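Local coordinates for protein pectinesterase A (Erwinia chrysanthemi, PDB 2NTP) that hydrolyses the methyl esters of galacturonate units in pectin, releasing methanol, the first step in the maceration and soft-rotting of plant tissue, at residues 57-62 and 98-104; 88-94 and 130-136; 141-145 and 337-341; 217-222 and 263-267; 275-279 and 315-319. All coordinates share one frame; numbering follows the deposited sequence.

Contact 1 of 5, residues 57-62 and 98-104; sequences LKGESR and FSAQSLT
Leu57 and Phe98 meet on the packed side of this pairing of two parallel strands. The CD1 methyl of Leu57 reaches CZ of Phe98 at 3.8 Å, arriving in the plane of the ring at its edge rather than over a face. Leu103 closes in from another direction, roughly at a right angle, its CD2 lying 4.0 Å from CB of Leu57, and branched aliphatic chains suit this interior because they fill it without a polar group to satisfy. The backbones are laced by Leu57 N to Ser99 O, Gln101 N to Leu57 O (2.9 Å) and Gly59 N to Gln101 O (2.8 Å). Gly59 fits where the second chain turns its corner: a beta carbon there would collide with the carbonyl of Ser102. Beyond the corner, Thr104 OG1 gives its proton to Arg62 O over 2.6 Å.

The other face is wetter. Lys58 and Gln101 run side by side as extended chains, CG anti to the backbone N in both (chi1 -173° and -176°), and their polar ends are joined by a water that accepts from Lys58 NZ and donates to Gln101 OE1. A second water donates to Leu57 O and also bonds Ser99 OG, whose other partner is His56.

Strand 55-59 thus lies between strands 35-39 and 99-101 in the long parallel sheet of the beta-helix, while strand 142-145 flanks 99-101 on its far side.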
# COMPACT_ATOMS: atom_id res chain seq x y z
N LEU A 57 -9.55 11.12 10.09
CA LEU A 57 -8.72 12.27 9.73
C LEU A 57 -9.22 12.86 8.42
O LEU A 57 -9.51 12.11 7.49
CB LEU A 57 -7.25 11.86 9.60
CG LEU A 57 -6.58 11.11 10.76
CD1 LEU A 57 -5.14 10.76 10.42
CD2 LEU A 57 -6.65 11.93 12.06
N LYS A 58 -9.34 14.18 8.38
CA LYS A 58 -9.72 14.90 7.17
C LYS A 58 -8.75 16.04 6.92
O LYS A 58 -8.68 16.98 7.72
CB LYS A 58 -11.16 15.44 7.28
CG LYS A 58 -11.68 16.06 5.99
CD LYS A 58 -13.12 16.54 6.14
CE LYS A 58 -13.62 17.22 4.87
NZ LYS A 58 -15.08 17.54 4.95
N GLY A 59 -7.99 15.95 5.83
CA GLY A 59 -7.06 17.01 5.45
C GLY A 59 -7.78 18.12 4.71
O GLY A 59 -8.83 17.89 4.11
N GLU A 60 -7.20 19.31 4.76
CA GLU A 60 -7.73 20.48 4.05
C GLU A 60 -7.75 20.26 2.53
O GLU A 60 -8.69 20.69 1.85
CB GLU A 60 -6.93 21.74 4.41
CG GLU A 60 -7.39 23.01 3.69
CD GLU A 60 -6.72 24.28 4.21
OE1 GLU A 60 -5.89 24.21 5.15
OE2 GLU A 60 -7.05 25.37 3.67
N SER A 61 -6.72 19.60 2.02
CA SER A 61 -6.61 19.26 0.60
C SER A 61 -5.61 18.12 0.48
O SER A 61 -4.66 18.03 1.27
CB SER A 61 -6.11 20.46 -0.21
OG SER A 61 -4.77 20.80 0.12
N ARG A 62 -5.82 17.24 -0.49
CA ARG A 62 -4.86 16.17 -0.78
C ARG A 62 -3.50 16.76 -1.16
O ARG A 62 -2.46 16.28 -0.70
CB ARG A 62 -5.37 15.25 -1.89
CG ARG A 62 -4.58 13.95 -2.00
CD ARG A 62 -5.19 13.03 -3.02
NE ARG A 62 -4.67 13.25 -4.36
CZ ARG A 62 -5.13 12.63 -5.45
NH1 ARG A 62 -6.13 11.76 -5.34
NH2 ARG A 62 -4.59 12.87 -6.63
N PHE A 98 -11.39 3.15 10.90
CA PHE A 98 -10.59 4.33 10.62
C PHE A 98 -10.94 4.86 9.24
O PHE A 98 -11.21 4.08 8.33
CB PHE A 98 -9.09 3.98 10.65
CG PHE A 98 -8.19 5.13 10.27
CD1 PHE A 98 -7.87 6.11 11.21
CD2 PHE A 98 -7.69 5.25 8.97
CE1 PHE A 98 -7.05 7.18 10.87
CE2 PHE A 98 -6.87 6.33 8.62
CZ PHE A 98 -6.55 7.29 9.56
N SER A 99 -10.92 6.18 9.09
CA SER A 99 -10.93 6.78 7.76
C SER A 99 -9.96 7.95 7.66
O SER A 99 -9.72 8.66 8.64
CB SER A 99 -12.34 7.20 7.32
OG SER A 99 -12.81 8.33 8.02
N ALA A 100 -9.36 8.10 6.48
CA ALA A 100 -8.61 9.30 6.13
C ALA A 100 -9.16 9.85 4.83
O ALA A 100 -9.46 9.09 3.90
CB ALA A 100 -7.12 8.98 6.00
N GLN A 101 -9.28 11.17 4.76
CA GLN A 101 -9.77 11.85 3.56
C GLN A 101 -8.93 13.07 3.23
O GLN A 101 -8.50 13.80 4.13
CB GLN A 101 -11.24 12.26 3.72
CG GLN A 101 -11.83 12.89 2.45
CD GLN A 101 -13.21 13.49 2.66
OE1 GLN A 101 -13.63 13.75 3.78
NE2 GLN A 101 -13.91 13.73 1.55
N SER A 102 -8.69 13.29 1.93
CA SER A 102 -8.08 14.51 1.39
C SER A 102 -6.74 14.84 2.03
O SER A 102 -6.53 15.94 2.56
CB SER A 102 -9.07 15.68 1.47
OG SER A 102 -10.23 15.39 0.71
N LEU A 103 -5.84 13.87 2.00
CA LEU A 103 -4.50 14.07 2.53
C LEU A 103 -3.49 13.14 1.87
O LEU A 103 -3.87 12.14 1.25
CB LEU A 103 -4.46 13.92 4.05
CG LEU A 103 -4.99 12.65 4.70
CD1 LEU A 103 -3.92 11.57 4.70
CD2 LEU A 103 -5.47 12.92 6.13
N THR A 104 -2.22 13.50 1.99
CA THR A 104 -1.12 12.70 1.46
C THR A 104 -0.35 12.08 2.62
O THR A 104 -0.10 12.75 3.63
CB THR A 104 -0.18 13.57 0.60
OG1 THR A 104 -0.92 14.14 -0.49
CG2 THR A 104 0.99 12.73 0.05
O HOH W 1 -11.97 10.77 7.43
O HOH W 2 -16.07 14.98 3.98

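Contact 2 of 5, residues 88-94 and 130-136; sequences SSTITIS and AVALYVT
Ile91 and Leu133, with Ile93 beside them, supply the apolar part of this contact between two parallel strands. Leu133 CD1 lies 3.9 Å from Ile91 CG2 and 4.0 Å from Ile93 CG1, so one methyl serves both isoleucines on the inward face, where beta-branched residues suit the extended backbone.

Backbone bonds form the ladder: Ile91 N to Ala132 O, Tyr134 N to Ile91 O, Ile93 N to Tyr134 O (2.7 Å) and Thr136 N to Ile93 O. Before the strands pair, Thr90 N bonds Val131 O.

Hydroxyls work at both ends. Ser88 OG receives the N-H of Val131 almost straight (176°) and is also bonded to Thr85 O. Ser89 OG, anti to its own N (chi1 -167°), swings over Ile91 O and donates to it from above the carbonyl plane, at 2.7 Å; that oxygen therefore serves two donors, the other being Tyr134 N. Ser94 OG and Thr136 OG1 form a hydrogen bond of 3.1 Å.

On the opposite face Thr136 CG2 sits 3.5 Å above the Tyr134 ring plane, toward its rim, and meets Thr92 CG2. The ring also stacks on Tyr157 and approaches the methyl galacturonate of the bound hexasaccharide.

Small hydroxyl residues thus supplement the ladder: Ser88 takes up the N-H of Val131 before the strands pair, and Ser89 gives Ile91 O a second donor, beside the catalytic cleft, where Val131 packs close to the proton donor Asp154 and to substrate-binding Thr85.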
# COMPACT_ATOMS: atom_id res chain seq x y z
N SER A 88 8.79 0.29 9.62
CA SER A 88 9.18 1.46 8.83
C SER A 88 8.02 2.40 8.50
O SER A 88 8.24 3.50 7.98
CB SER A 88 9.84 1.01 7.51
OG SER A 88 8.86 0.56 6.58
N SER A 89 6.80 1.96 8.78
CA SER A 89 5.61 2.65 8.29
C SER A 89 5.45 4.05 8.87
O SER A 89 5.62 4.26 10.07
CB SER A 89 4.35 1.83 8.56
OG SER A 89 3.27 2.38 7.81
N THR A 90 5.10 5.01 8.01
CA THR A 90 4.81 6.37 8.47
C THR A 90 3.52 6.36 9.29
O THR A 90 3.48 6.95 10.38
CB THR A 90 4.72 7.36 7.29
OG1 THR A 90 6.00 7.42 6.63
CG2 THR A 90 4.36 8.78 7.78
N ILE A 91 2.49 5.70 8.78
CA ILE A 91 1.23 5.56 9.50
C ILE A 91 0.87 4.08 9.62
O ILE A 91 0.89 3.34 8.63
CB ILE A 91 0.08 6.36 8.83
CG1 ILE A 91 0.37 7.86 8.91
CG2 ILE A 91 -1.28 6.03 9.48
CD1 ILE A 91 -0.73 8.75 8.33
N THR A 92 0.56 3.66 10.84
CA THR A 92 0.15 2.29 11.13
C THR A 92 -1.28 2.31 11.66
O THR A 92 -1.57 2.99 12.65
CB THR A 92 1.10 1.65 12.17
OG1 THR A 92 2.44 1.62 11.65
CG2 THR A 92 0.66 0.24 12.51
N ILE A 93 -2.18 1.58 10.99
CA ILE A 93 -3.58 1.50 11.43
C ILE A 93 -3.81 0.17 12.13
O ILE A 93 -3.81 -0.89 11.48
CB ILE A 93 -4.59 1.66 10.26
CG1 ILE A 93 -4.30 2.92 9.43
CG2 ILE A 93 -6.04 1.65 10.79
CD1 ILE A 93 -4.39 4.24 10.19
N SER A 94 -4.00 0.23 13.45
CA SER A 94 -4.21 -0.95 14.29
C SER A 94 -5.51 -0.79 15.07
O SER A 94 -5.59 -1.11 16.26
CB SER A 94 -3.04 -1.15 15.25
OG SER A 94 -1.86 -1.45 14.54
N ALA A 130 10.23 0.73 2.56
CA ALA A 130 9.91 1.93 3.32
C ALA A 130 8.43 2.24 3.15
O ALA A 130 8.00 2.90 2.20
CB ALA A 130 10.79 3.10 2.86
N VAL A 131 7.65 1.74 4.10
CA VAL A 131 6.19 1.76 4.03
C VAL A 131 5.62 3.14 4.35
O VAL A 131 6.02 3.78 5.32
CB VAL A 131 5.60 0.70 5.00
CG1 VAL A 131 4.08 0.71 4.95
CG2 VAL A 131 6.13 -0.69 4.67
N ALA A 132 4.67 3.60 3.53
CA ALA A 132 3.94 4.84 3.81
C ALA A 132 2.77 4.57 4.75
O ALA A 132 2.60 5.24 5.77
CB ALA A 132 3.46 5.50 2.51
N LEU A 133 1.97 3.55 4.41
CA LEU A 133 0.78 3.19 5.16
C LEU A 133 0.71 1.69 5.38
O LEU A 133 0.86 0.91 4.43
CB LEU A 133 -0.46 3.67 4.40
CG LEU A 133 -1.85 3.30 4.93
CD1 LEU A 133 -2.10 3.93 6.30
CD2 LEU A 133 -2.90 3.76 3.91
N TYR A 134 0.46 1.30 6.62
CA TYR A 134 0.37 -0.10 7.01
C TYR A 134 -0.96 -0.29 7.72
O TYR A 134 -1.22 0.35 8.73
CB TYR A 134 1.54 -0.45 7.94
CG TYR A 134 1.57 -1.85 8.54
CD1 TYR A 134 0.98 -2.94 7.90
CD2 TYR A 134 2.25 -2.08 9.74
CE1 TYR A 134 1.04 -4.22 8.46
CE2 TYR A 134 2.32 -3.35 10.30
CZ TYR A 134 1.71 -4.41 9.66
OH TYR A 134 1.79 -5.66 10.23
N VAL A 135 -1.82 -1.13 7.15
CA VAL A 135 -3.05 -1.54 7.82
C VAL A 135 -2.77 -2.92 8.38
O VAL A 135 -2.48 -3.85 7.62
CB VAL A 135 -4.26 -1.56 6.84
CG1 VAL A 135 -5.55 -1.93 7.60
CG2 VAL A 135 -4.43 -0.22 6.15
N THR A 136 -2.84 -3.06 9.70
CA THR A 136 -2.40 -4.29 10.37
C THR A 136 -3.52 -5.32 10.50
O THR A 136 -4.65 -5.07 10.08
CB THR A 136 -1.82 -4.01 11.79
OG1 THR A 136 -2.89 -3.72 12.70
CG2 THR A 136 -0.84 -2.85 11.75

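Contact 3 of 5, residues 141-145 and 337-341; sequences RAYFK and WTPTL
The indole of Trp337 lies with one face against the backbone and aliphatic chain of Arg141: CA of Arg141 stands 3.5 Å from the centroid of the six-membered ring, only 9° off its normal, a CH-pi contact, while CB, CG and CD continue over the five-membered ring. The guanidinium does not stack, its plane being turned 69° from the indole; its NE forms a salt bridge with Asp97. A long methylene chain suits this place because it covers the ring while its charge goes to another partner. Pro339 CG takes the opposite indole face, and Ala142 O comes to the indole edge, 3.4 Å from Trp337 CH2.

Here the C-terminal tail, after helix 330-334, runs across the outside of the parallel beta-helix and covers strand 142-145 of its long sheet. Tyr143 points its ring out to meet it. Pro339 CB sits over the centre of that ring, 3.6 Å from its centroid and 10° off the normal, a second CH-pi contact that a compact, rigid proline makes well. Farther along, Leu341 crosses Tyr143 at about a right angle, CG to CE2 3.6 Å, and its CD1 touches CD of Lys145, whose amine goes on to a salt bridge with Asp167.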
# COMPACT_ATOMS: atom_id res chain seq x y z
N ARG A 141 -12.05 -2.54 8.24
CA ARG A 141 -12.93 -1.45 7.82
C ARG A 141 -12.21 -0.10 7.84
O ARG A 141 -12.66 0.85 8.48
CB ARG A 141 -14.21 -1.43 8.68
CG ARG A 141 -14.96 -2.77 8.70
CD ARG A 141 -16.28 -2.69 9.47
NE ARG A 141 -16.09 -2.30 10.87
CZ ARG A 141 -15.92 -3.14 11.89
NH1 ARG A 141 -15.92 -4.45 11.69
NH2 ARG A 141 -15.75 -2.67 13.11
N ALA A 142 -11.08 -0.04 7.13
CA ALA A 142 -10.30 1.18 6.97
C ALA A 142 -10.58 1.80 5.61
O ALA A 142 -10.44 1.14 4.58
CB ALA A 142 -8.80 0.89 7.12
N TYR A 143 -10.95 3.08 5.61
CA TYR A 143 -11.43 3.75 4.40
C TYR A 143 -10.56 4.95 4.07
O TYR A 143 -10.35 5.82 4.91
CB TYR A 143 -12.89 4.18 4.63
CG TYR A 143 -13.62 4.88 3.49
CD1 TYR A 143 -13.21 4.75 2.15
CD2 TYR A 143 -14.75 5.65 3.77
CE1 TYR A 143 -13.92 5.41 1.12
CE2 TYR A 143 -15.45 6.28 2.76
CZ TYR A 143 -15.04 6.17 1.44
OH TYR A 143 -15.76 6.81 0.46
N PHE A 144 -10.04 4.98 2.84
CA PHE A 144 -9.18 6.06 2.40
C PHE A 144 -9.75 6.68 1.14
O PHE A 144 -9.80 6.04 0.09
CB PHE A 144 -7.76 5.54 2.17
CG PHE A 144 -7.18 4.86 3.37
CD1 PHE A 144 -7.45 3.52 3.63
CD2 PHE A 144 -6.40 5.58 4.28
CE1 PHE A 144 -6.93 2.89 4.76
CE2 PHE A 144 -5.88 4.96 5.41
CZ PHE A 144 -6.15 3.61 5.66
N LYS A 145 -10.22 7.93 1.25
CA LYS A 145 -10.85 8.62 0.12
C LYS A 145 -10.08 9.88 -0.24
O LYS A 145 -9.79 10.70 0.64
CB LYS A 145 -12.31 8.97 0.41
CG LYS A 145 -13.03 9.60 -0.79
CD LYS A 145 -14.53 9.63 -0.65
CE LYS A 145 -15.18 10.11 -1.94
NZ LYS A 145 -15.17 9.09 -3.03
N TRP A 337 -19.84 -4.44 5.08
CA TRP A 337 -19.29 -3.12 5.36
C TRP A 337 -19.51 -2.15 4.21
O TRP A 337 -19.07 -2.39 3.08
CB TRP A 337 -17.80 -3.21 5.71
CG TRP A 337 -17.14 -1.87 5.90
CD1 TRP A 337 -17.59 -0.83 6.66
CD2 TRP A 337 -15.90 -1.44 5.32
NE1 TRP A 337 -16.71 0.23 6.58
CE2 TRP A 337 -15.66 -0.12 5.76
CE3 TRP A 337 -14.96 -2.04 4.46
CZ2 TRP A 337 -14.53 0.61 5.39
CZ3 TRP A 337 -13.83 -1.31 4.09
CH2 TRP A 337 -13.63 0.00 4.55
N THR A 338 -20.19 -1.04 4.51
CA THR A 338 -20.32 0.07 3.57
C THR A 338 -19.44 1.22 4.07
O THR A 338 -19.77 1.85 5.08
CB THR A 338 -21.78 0.54 3.44
OG1 THR A 338 -22.60 -0.56 3.03
CG2 THR A 338 -21.90 1.66 2.42
N PRO A 339 -18.31 1.47 3.38
CA PRO A 339 -17.43 2.57 3.78
C PRO A 339 -18.17 3.90 3.76
O PRO A 339 -18.78 4.26 2.75
CB PRO A 339 -16.33 2.55 2.71
CG PRO A 339 -16.34 1.14 2.19
CD PRO A 339 -17.79 0.74 2.22
N THR A 340 -18.15 4.60 4.89
CA THR A 340 -18.74 5.94 4.97
C THR A 340 -17.81 6.90 5.71
O THR A 340 -17.05 6.49 6.60
CB THR A 340 -20.12 5.94 5.68
OG1 THR A 340 -19.97 5.51 7.03
CG2 THR A 340 -21.11 5.03 4.97
N LEU A 341 -17.88 8.17 5.33
CA LEU A 341 -17.14 9.22 6.00
C LEU A 341 -18.06 9.91 7.01
O LEU A 341 -19.28 9.90 6.84
CB LEU A 341 -16.61 10.22 4.98
CG LEU A 341 -15.60 9.72 3.94
CD1 LEU A 341 -15.36 10.80 2.90
CD2 LEU A 341 -14.29 9.28 4.57

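Contact 4 of 5, residues 217-222 and 263-267; sequences KYGLVI and GQTVF
In the long parallel sheet of the pectinesterase beta-helix, the pieces 220-222 and 264-267 of two adjacent strands run only 7° apart. Leu220 N bonds Gln264 O, Val266 N bonds Leu220 O at 2.9 Å, and Ile222 N bonds Val266 O at 2.8 Å, the last practically straight (179°). Leu220 thereby pairs with Thr265, Val221 with Val266 and Ile222 with Phe267.

Ahead of strand 220-223, where the first chain is still a loop, the side chain of Gln264 takes over the pairing. Its first torsion (chi1 178°) turns CG away from its own N, and with the chain extended the amide reaches alongside the 217-219 backbone. OE1 accepts the N-H of Gly219 at 2.8 Å, the donor standing above the amide carbonyl plane, while NE2 makes a weak bond to Lys217 O at 3.1 Å. Glutamine suits this spot because one end carries both a donor and an acceptor. Gly219 fits for want of a side chain: a beta carbon would press into Gln264 O. Tyr218 lies side by side with Gln264 and sends its hydroxyl to Glu327 O.

On the face of Ile222 and Phe267, the isoleucine CD1 lies over the ring, offset toward its rim and 4.3 Å from the centroid; the same methyl touches Thr265 CG2 at 3.9 Å. The Thr265 hydroxyl, turned to Thr208, is satisfied across the helix interior.

Chemically, then, a buried amide carries on the backbone ladder where the first chain departs from strand geometry, and the pairing beyond it is sealed by hydrocarbon.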
# COMPACT_ATOMS: atom_id res chain seq x y z
N LYS A 217 -11.30 -15.36 0.45
CA LYS A 217 -11.97 -15.17 -0.83
C LYS A 217 -11.39 -14.04 -1.67
O LYS A 217 -11.19 -14.21 -2.88
CB LYS A 217 -13.48 -14.96 -0.60
CG LYS A 217 -14.34 -15.03 -1.86
CD LYS A 217 -14.62 -16.47 -2.29
CE LYS A 217 -15.84 -16.56 -3.20
NZ LYS A 217 -15.76 -15.67 -4.41
N TYR A 218 -11.12 -12.90 -1.04
CA TYR A 218 -10.62 -11.73 -1.77
C TYR A 218 -9.31 -11.19 -1.22
O TYR A 218 -9.14 -11.10 -0.00
CB TYR A 218 -11.67 -10.62 -1.78
CG TYR A 218 -12.99 -11.04 -2.39
CD1 TYR A 218 -13.14 -11.14 -3.77
CD2 TYR A 218 -14.08 -11.36 -1.58
CE1 TYR A 218 -14.35 -11.53 -4.34
CE2 TYR A 218 -15.30 -11.75 -2.14
CZ TYR A 218 -15.43 -11.84 -3.52
OH TYR A 218 -16.63 -12.23 -4.08
N GLY A 219 -8.41 -10.84 -2.12
CA GLY A 219 -7.15 -10.20 -1.77
C GLY A 219 -7.16 -8.77 -2.27
O GLY A 219 -7.95 -7.95 -1.81
N LEU A 220 -6.28 -8.49 -3.23
CA LEU A 220 -6.17 -7.15 -3.80
C LEU A 220 -7.05 -7.06 -5.04
O LEU A 220 -6.84 -7.80 -6.01
CB LEU A 220 -4.72 -6.82 -4.14
CG LEU A 220 -3.68 -7.16 -3.05
CD1 LEU A 220 -2.28 -6.91 -3.55
CD2 LEU A 220 -3.95 -6.38 -1.77
N VAL A 221 -8.03 -6.16 -5.00
CA VAL A 221 -8.99 -6.01 -6.09
C VAL A 221 -8.95 -4.56 -6.57
O VAL A 221 -9.24 -3.63 -5.80
CB VAL A 221 -10.42 -6.43 -5.66
CG1 VAL A 221 -11.40 -6.31 -6.83
CG2 VAL A 221 -10.42 -7.86 -5.10
N ILE A 222 -8.57 -4.37 -7.83
CA ILE A 222 -8.39 -3.03 -8.39
C ILE A 222 -9.43 -2.80 -9.49
O ILE A 222 -9.46 -3.52 -10.48
CB ILE A 222 -6.94 -2.83 -8.94
CG1 ILE A 222 -5.91 -2.89 -7.81
CG2 ILE A 222 -6.81 -1.49 -9.66
CD1 ILE A 222 -5.23 -4.24 -7.66
N GLY A 263 -1.45 -15.64 -3.26
CA GLY A 263 -2.03 -14.31 -3.35
C GLY A 263 -3.00 -14.10 -4.49
O GLY A 263 -2.92 -14.77 -5.52
N GLN A 264 -3.94 -13.18 -4.28
CA GLN A 264 -4.89 -12.78 -5.31
C GLN A 264 -4.71 -11.31 -5.66
O GLN A 264 -4.70 -10.45 -4.78
CB GLN A 264 -6.33 -13.03 -4.86
CG GLN A 264 -7.38 -12.57 -5.88
CD GLN A 264 -8.78 -12.53 -5.30
OE1 GLN A 264 -9.20 -11.53 -4.71
NE2 GLN A 264 -9.52 -13.63 -5.46
N THR A 265 -4.55 -11.03 -6.95
CA THR A 265 -4.69 -9.68 -7.48
C THR A 265 -5.60 -9.76 -8.70
O THR A 265 -5.32 -10.52 -9.64
CB THR A 265 -3.34 -9.06 -7.91
OG1 THR A 265 -2.48 -8.97 -6.78
CG2 THR A 265 -3.55 -7.66 -8.48
N VAL A 266 -6.69 -9.00 -8.66
CA VAL A 266 -7.62 -8.94 -9.78
C VAL A 266 -7.79 -7.49 -10.24
O VAL A 266 -8.06 -6.61 -9.42
CB VAL A 266 -8.99 -9.55 -9.43
CG1 VAL A 266 -9.92 -9.51 -10.63
CG2 VAL A 266 -8.83 -10.99 -8.94
N PHE A 267 -7.59 -7.26 -11.54
CA PHE A 267 -7.82 -5.96 -12.16
C PHE A 267 -9.11 -6.03 -12.97
O PHE A 267 -9.26 -6.92 -13.82
CB PHE A 267 -6.67 -5.59 -13.10
CG PHE A 267 -5.39 -5.25 -12.40
CD1 PHE A 267 -4.45 -6.24 -12.12
CD2 PHE A 267 -5.11 -3.94 -12.02
CE1 PHE A 267 -3.26 -5.94 -11.47
CE2 PHE A 267 -3.92 -3.62 -11.36
CZ PHE A 267 -2.99 -4.63 -11.09

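Contact 5 of 5, residues 275-279 and 315-319; sequences HIYGW and KDRRQ
The Trp279 indole and the Arg317 guanidinium stand nearly perpendicular, their planes 81° apart. Gly278 CA lies over one face of the guanidinium, and Ile276 CG2 approaches it obliquely, 4.1 Å from NH2. At the indole edge, near its plane, Asp316 O sits 3.6 Å from Trp279 CD1, and in the same plane a water accepts from NE1 at 2.8 Å and donates to Arg318 O. The ring also stacks with Phe301.

CD of Arg317 passes Gly278 CA at 3.9 Å, and from there a bend at chi3 (76°) turns NE and the guanidinium so that a face lies toward the glycine, while CG stays near Trp279 CD1. Glycine suits the passage twice over: its backbone conformation would jam a beta carbon against the preceding carbonyl, and the arginine chain runs close by.

These residues lie toward the C-terminal end of the right-handed parallel beta-helix, where the loop after strand 300-304 packs against the short strand 276-278. Arginine suits this buried site through its many N-H groups: NE forms a salt bridge with Glu303, and NH2 bonds Gly310 O. Between the backbones, a second water accepts from Trp279 N and donates to Asp316 O. Gln319 NE2 folds back to Arg317 O, approaching from above the carbonyl plane at 2.9 Å.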
# COMPACT_ATOMS: atom_id res chain seq x y z
N HIS A 275 4.17 0.21 -19.97
CA HIS A 275 5.22 -0.20 -19.03
C HIS A 275 4.92 -1.59 -18.44
O HIS A 275 5.82 -2.29 -17.97
CB HIS A 275 5.44 0.86 -17.93
CG HIS A 275 4.26 1.09 -17.04
ND1 HIS A 275 3.07 1.62 -17.49
CD2 HIS A 275 4.10 0.89 -15.71
CE1 HIS A 275 2.22 1.72 -16.48
NE2 HIS A 275 2.83 1.28 -15.39
N ILE A 276 3.65 -1.99 -18.52
CA ILE A 276 3.20 -3.29 -18.01
C ILE A 276 3.54 -4.42 -19.00
O ILE A 276 3.19 -4.34 -20.18
CB ILE A 276 1.67 -3.28 -17.74
CG1 ILE A 276 1.29 -2.26 -16.64
CG2 ILE A 276 1.16 -4.69 -17.39
CD1 ILE A 276 2.01 -2.47 -15.29
N TYR A 277 4.20 -5.47 -18.50
CA TYR A 277 4.50 -6.66 -19.32
C TYR A 277 3.61 -7.86 -19.00
O TYR A 277 3.52 -8.80 -19.80
CB TYR A 277 5.98 -7.04 -19.24
CG TYR A 277 6.49 -7.39 -17.86
CD1 TYR A 277 6.21 -8.62 -17.27
CD2 TYR A 277 7.27 -6.48 -17.14
CE1 TYR A 277 6.68 -8.94 -15.99
CE2 TYR A 277 7.75 -6.79 -15.86
CZ TYR A 277 7.45 -8.01 -15.30
OH TYR A 277 7.93 -8.31 -14.04
N GLY A 278 2.96 -7.84 -17.83
CA GLY A 278 2.16 -8.98 -17.36
C GLY A 278 2.48 -9.32 -15.92
O GLY A 278 2.81 -8.44 -15.13
N TRP A 279 2.38 -10.60 -15.58
CA TRP A 279 2.63 -11.07 -14.22
C TRP A 279 4.05 -11.63 -14.09
O TRP A 279 4.75 -11.81 -15.09
CB TRP A 279 1.61 -12.16 -13.85
CG TRP A 279 0.17 -11.73 -13.99
CD1 TRP A 279 -0.67 -12.02 -15.03
CD2 TRP A 279 -0.60 -10.96 -13.06
NE1 TRP A 279 -1.91 -11.47 -14.81
CE2 TRP A 279 -1.90 -10.81 -13.60
CE3 TRP A 279 -0.32 -10.38 -11.81
CZ2 TRP A 279 -2.91 -10.11 -12.95
CZ3 TRP A 279 -1.33 -9.69 -11.15
CH2 TRP A 279 -2.61 -9.55 -11.73
N LYS A 315 -2.34 -16.33 -23.04
CA LYS A 315 -2.42 -17.45 -22.10
C LYS A 315 -1.70 -17.17 -20.77
O LYS A 315 -2.03 -17.77 -19.75
CB LYS A 315 -1.91 -18.75 -22.73
CG LYS A 315 -0.53 -18.68 -23.36
CD LYS A 315 -0.28 -19.88 -24.30
CE LYS A 315 -1.08 -19.76 -25.59
NZ LYS A 315 -0.90 -20.95 -26.49
N ASP A 316 -0.75 -16.23 -20.79
CA ASP A 316 -0.01 -15.84 -19.59
C ASP A 316 -0.76 -14.78 -18.77
O ASP A 316 -0.33 -14.41 -17.67
CB ASP A 316 1.38 -15.30 -19.97
CG ASP A 316 2.10 -16.20 -20.98
OD1 ASP A 316 3.07 -16.87 -20.58
OD2 ASP A 316 1.68 -16.23 -22.16
N ARG A 317 -1.87 -14.29 -19.31
CA ARG A 317 -2.69 -13.29 -18.63
C ARG A 317 -4.15 -13.72 -18.63
O ARG A 317 -4.91 -13.37 -19.54
CB ARG A 317 -2.48 -11.91 -19.24
CG ARG A 317 -1.14 -11.29 -18.85
CD ARG A 317 -0.83 -10.02 -19.62
NE ARG A 317 -1.59 -8.87 -19.14
CZ ARG A 317 -1.30 -7.61 -19.44
NH1 ARG A 317 -0.25 -7.33 -20.20
NH2 ARG A 317 -2.05 -6.61 -18.97
N ARG A 318 -4.52 -14.49 -17.61
CA ARG A 318 -5.85 -15.07 -17.52
C ARG A 318 -6.93 -14.01 -17.37
O ARG A 318 -6.74 -12.99 -16.70
CB ARG A 318 -5.94 -16.09 -16.38
CG ARG A 318 -5.03 -17.30 -16.55
CD ARG A 318 -3.98 -17.38 -15.46
NE ARG A 318 -4.51 -18.00 -14.26
CZ ARG A 318 -3.97 -17.95 -13.05
NH1 ARG A 318 -2.85 -17.27 -12.82
NH2 ARG A 318 -4.57 -18.57 -12.05
N GLN A 319 -8.07 -14.27 -18.00
CA GLN A 319 -9.18 -13.34 -18.05
C GLN A 319 -10.40 -13.91 -17.36
O GLN A 319 -10.69 -15.11 -17.47
CB GLN A 319 -9.52 -13.00 -19.50
CG GLN A 319 -8.35 -12.50 -20.34
CD GLN A 319 -7.86 -11.13 -19.92
OE1 GLN A 319 -8.66 -10.21 -19.70
NE2 GLN A 319 -6.54 -10.97 -19.82
O HOH W 3 -4.31 -11.51 -16.29
O HOH W 4 2.02 -12.57 -17.53

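From the N terminus, contact 1 begins at 57-62, and before it closes at 98-104 the chain has passed 88-94, the first half of contact 2, which closes at 130-136; the two cross, and Phe98 packs on Ile93 between them. Contact 3 opens next at 141-145 and closes only with the C-terminal tail, so contacts 4 and 5, which follow one another, both fall within its span. Contacts 1, 3 and 4 reach the same long sheet, with 99-101 and 142-145 as neighbours; contact 2 belongs to a different sheet, meeting contact 3 through Leu133 and Phe144. Contact 5 ties a late loop to strand 276-278 and touches contact 4 through Trp279.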